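Local coordinates for protein transcriptional regulator, MarR family (Neisseria meningitidis serogroup B, PDB 3G3Z) that probably binds DNA as a winged helix-turn-helix transcription factor of the MarR family, its two copies joined through their terminal helices, at the interface of chains A and B. Residues are numbered along the deposited sequence; one frame, centred on the assembly and turned at random. Chains: chain A/B, Transcriptional regulator, MarR family.

The interface of chains A and B. Residues chain A 15-16, 19, 117; chain B 9, 129, 132-133, 136.
A:Ile16, on helix 5-25, drives its delta-methyl into helix 119-143 of the other chain, in the helical dimerisation region typical of MarR-family winged helix-turn-helix regulators. The patch is part of a two-fold symmetric interface, so each contact has a twin with the chains exchanged. About 83 Å² of A:Ile16 is buried by chain B. With CG1 anti to the carbonyl carbon (chi1 -53°), the longer branch reaches the partner's backbone, where CD1 lies 3.4 Å from the carbonyl O of B:Leu129, a van der Waals contact. CD1 is also 3.7 Å from CB of B:Ala133, whose small side chain probably lets the isoleucine approach the partner helix closely. Nearer the root of the branch, CG1 meets CD2 of B:Leu129, the two side chains crossing at about a right angle. B:Leu132 closes another side with its CD1, 3.9 Å from the A:Ile16 CD1.

Selenomethionine B:Met136, with selenium in place of methionine sulfur, presumably for phasing, carries the next group of contacts. Its chain is extended through chi2 and then bends at chi3 (-29°), which turns the methyl CE back between A:Ile16 and A:Val19. CE packs tightly against A:Ile16 CD1 at 3.5 Å, while the selenium SE sits near the CG2 branch of the same isoleucine. A:Val19, one turn further along its helix, presents CG1 to both CE and CB of B:Met136. Beside them A:Leu15 lays CD2 against the methyl of B:Ala133, 3.7 Å from CB.

On the side of B:Leu132 away from A:Ile16 lies the ring of A:Phe117, at the end of helix 93-117. It has B:Leu132 CG 4.1 Å above one face, displaced toward the rim, and its CE1 is 4.0 Å from B:Leu132 CB.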
loop_
_atom_site.group_PDB
_atom_site.type_symbol
_atom_site.label_atom_id
_atom_site.label_comp_id
_atom_site.label_asym_id
_atom_site.label_seq_id
_atom_site.Cartn_x
_atom_site.Cartn_y
_atom_site.Cartn_z
ATOM N N LEU A 15 -0.512 -1.663 -5.928
ATOM C CA LEU A 15 -1.304 -0.906 -6.902
ATOM C C LEU A 15 -2.646 -0.469 -6.293
ATOM O O LEU A 15 -3.021 0.699 -6.387
ATOM C CB LEU A 15 -1.517 -1.718 -8.193
ATOM C CG LEU A 15 -2.438 -1.178 -9.299
ATOM C CD1 LEU A 15 -1.978 0.185 -9.823
ATOM C CD2 LEU A 15 -2.531 -2.181 -10.450
ATOM N N ILE A 16 -3.361 -1.396 -5.663
ATOM C CA ILE A 16 -4.620 -1.044 -5.000
ATOM C C ILE A 16 -4.361 0.054 -3.960
ATOM O O ILE A 16 -5.031 1.098 -3.961
ATOM C CB ILE A 16 -5.310 -2.280 -4.362
ATOM C CG1 ILE A 16 -5.489 -3.410 -5.383
ATOM C CG2 ILE A 16 -6.650 -1.909 -3.768
ATOM C CD1 ILE A 16 -6.458 -3.126 -6.521
ATOM N N VAL A 19 -3.849 3.328 -5.648
ATOM C CA VAL A 19 -5.062 3.831 -6.284
ATOM C C VAL A 19 -6.035 4.355 -5.233
ATOM O O VAL A 19 -6.718 5.347 -5.467
ATOM C CB VAL A 19 -5.714 2.762 -7.222
ATOM C CG1 VAL A 19 -7.045 3.237 -7.763
ATOM C CG2 VAL A 19 -4.776 2.455 -8.401
ATOM N N PHE A 117 -17.646 -4.986 -8.895
ATOM C CA PHE A 117 -16.893 -6.102 -8.340
ATOM C C PHE A 117 -17.778 -7.243 -7.851
ATOM O O PHE A 117 -17.465 -8.398 -8.080
ATOM C CB PHE A 117 -15.904 -5.646 -7.262
ATOM C CG PHE A 117 -14.723 -6.559 -7.130
ATOM C CD1 PHE A 117 -13.806 -6.676 -8.174
ATOM C CD2 PHE A 117 -14.553 -7.333 -5.995
ATOM C CE1 PHE A 117 -12.726 -7.526 -8.086
ATOM C CE2 PHE A 117 -13.467 -8.199 -5.886
ATOM C CZ PHE A 117 -12.548 -8.295 -6.936
ATOM N N LEU B 9 -11.963 -2.659 2.459
ATOM C CA LEU B 9 -10.883 -2.907 1.512
ATOM C C LEU B 9 -9.649 -2.091 1.894
ATOM O O LEU B 9 -8.546 -2.626 1.991
ATOM C CB LEU B 9 -11.325 -2.578 0.084
ATOM C CG LEU B 9 -10.211 -2.361 -0.953
ATOM C CD1 LEU B 9 -9.591 -3.678 -1.386
ATOM C CD2 LEU B 9 -10.704 -1.584 -2.167
ATOM N N LEU B 129 -7.714 -8.742 -8.277
ATOM C CA LEU B 129 -7.001 -7.527 -7.914
ATOM C C LEU B 129 -6.864 -6.586 -9.114
ATOM O O LEU B 129 -7.128 -5.392 -8.998
ATOM C CB LEU B 129 -5.640 -7.874 -7.307
ATOM C CG LEU B 129 -5.732 -8.422 -5.882
ATOM C CD1 LEU B 129 -4.510 -9.237 -5.503
ATOM C CD2 LEU B 129 -5.970 -7.286 -4.876
ATOM N N LEU B 132 -10.225 -5.163 -9.843
ATOM C CA LEU B 132 -10.464 -4.165 -8.801
ATOM C C LEU B 132 -9.760 -2.852 -9.126
ATOM O O LEU B 132 -10.380 -1.776 -9.106
ATOM C CB LEU B 132 -9.986 -4.674 -7.442
ATOM C CG LEU B 132 -10.808 -4.355 -6.194
ATOM C CD1 LEU B 132 -9.873 -4.273 -5.007
ATOM C CD2 LEU B 132 -11.609 -3.071 -6.298
ATOM N N ALA B 133 -8.466 -2.943 -9.429
ATOM C CA ALA B 133 -7.688 -1.769 -9.809
ATOM C C ALA B 133 -8.334 -1.030 -10.987
ATOM O O ALA B 133 -8.514 0.184 -10.913
ATOM C CB ALA B 133 -6.232 -2.143 -10.106
HETATM N N MSE B 136 -11.543 0.991 -10.096
HETATM C CA MSE B 136 -11.146 2.120 -9.276
HETATM C C MSE B 136 -10.511 3.227 -10.114
HETATM O O MSE B 136 -10.870 4.395 -9.959
HETATM C CB MSE B 136 -10.202 1.669 -8.153
HETATM C CG MSE B 136 -10.856 0.809 -7.065
HETATM SE SE MSE B 136 -9.565 0.051 -5.772
HETATM C CE MSE B 136 -8.020 -0.064 -6.928
#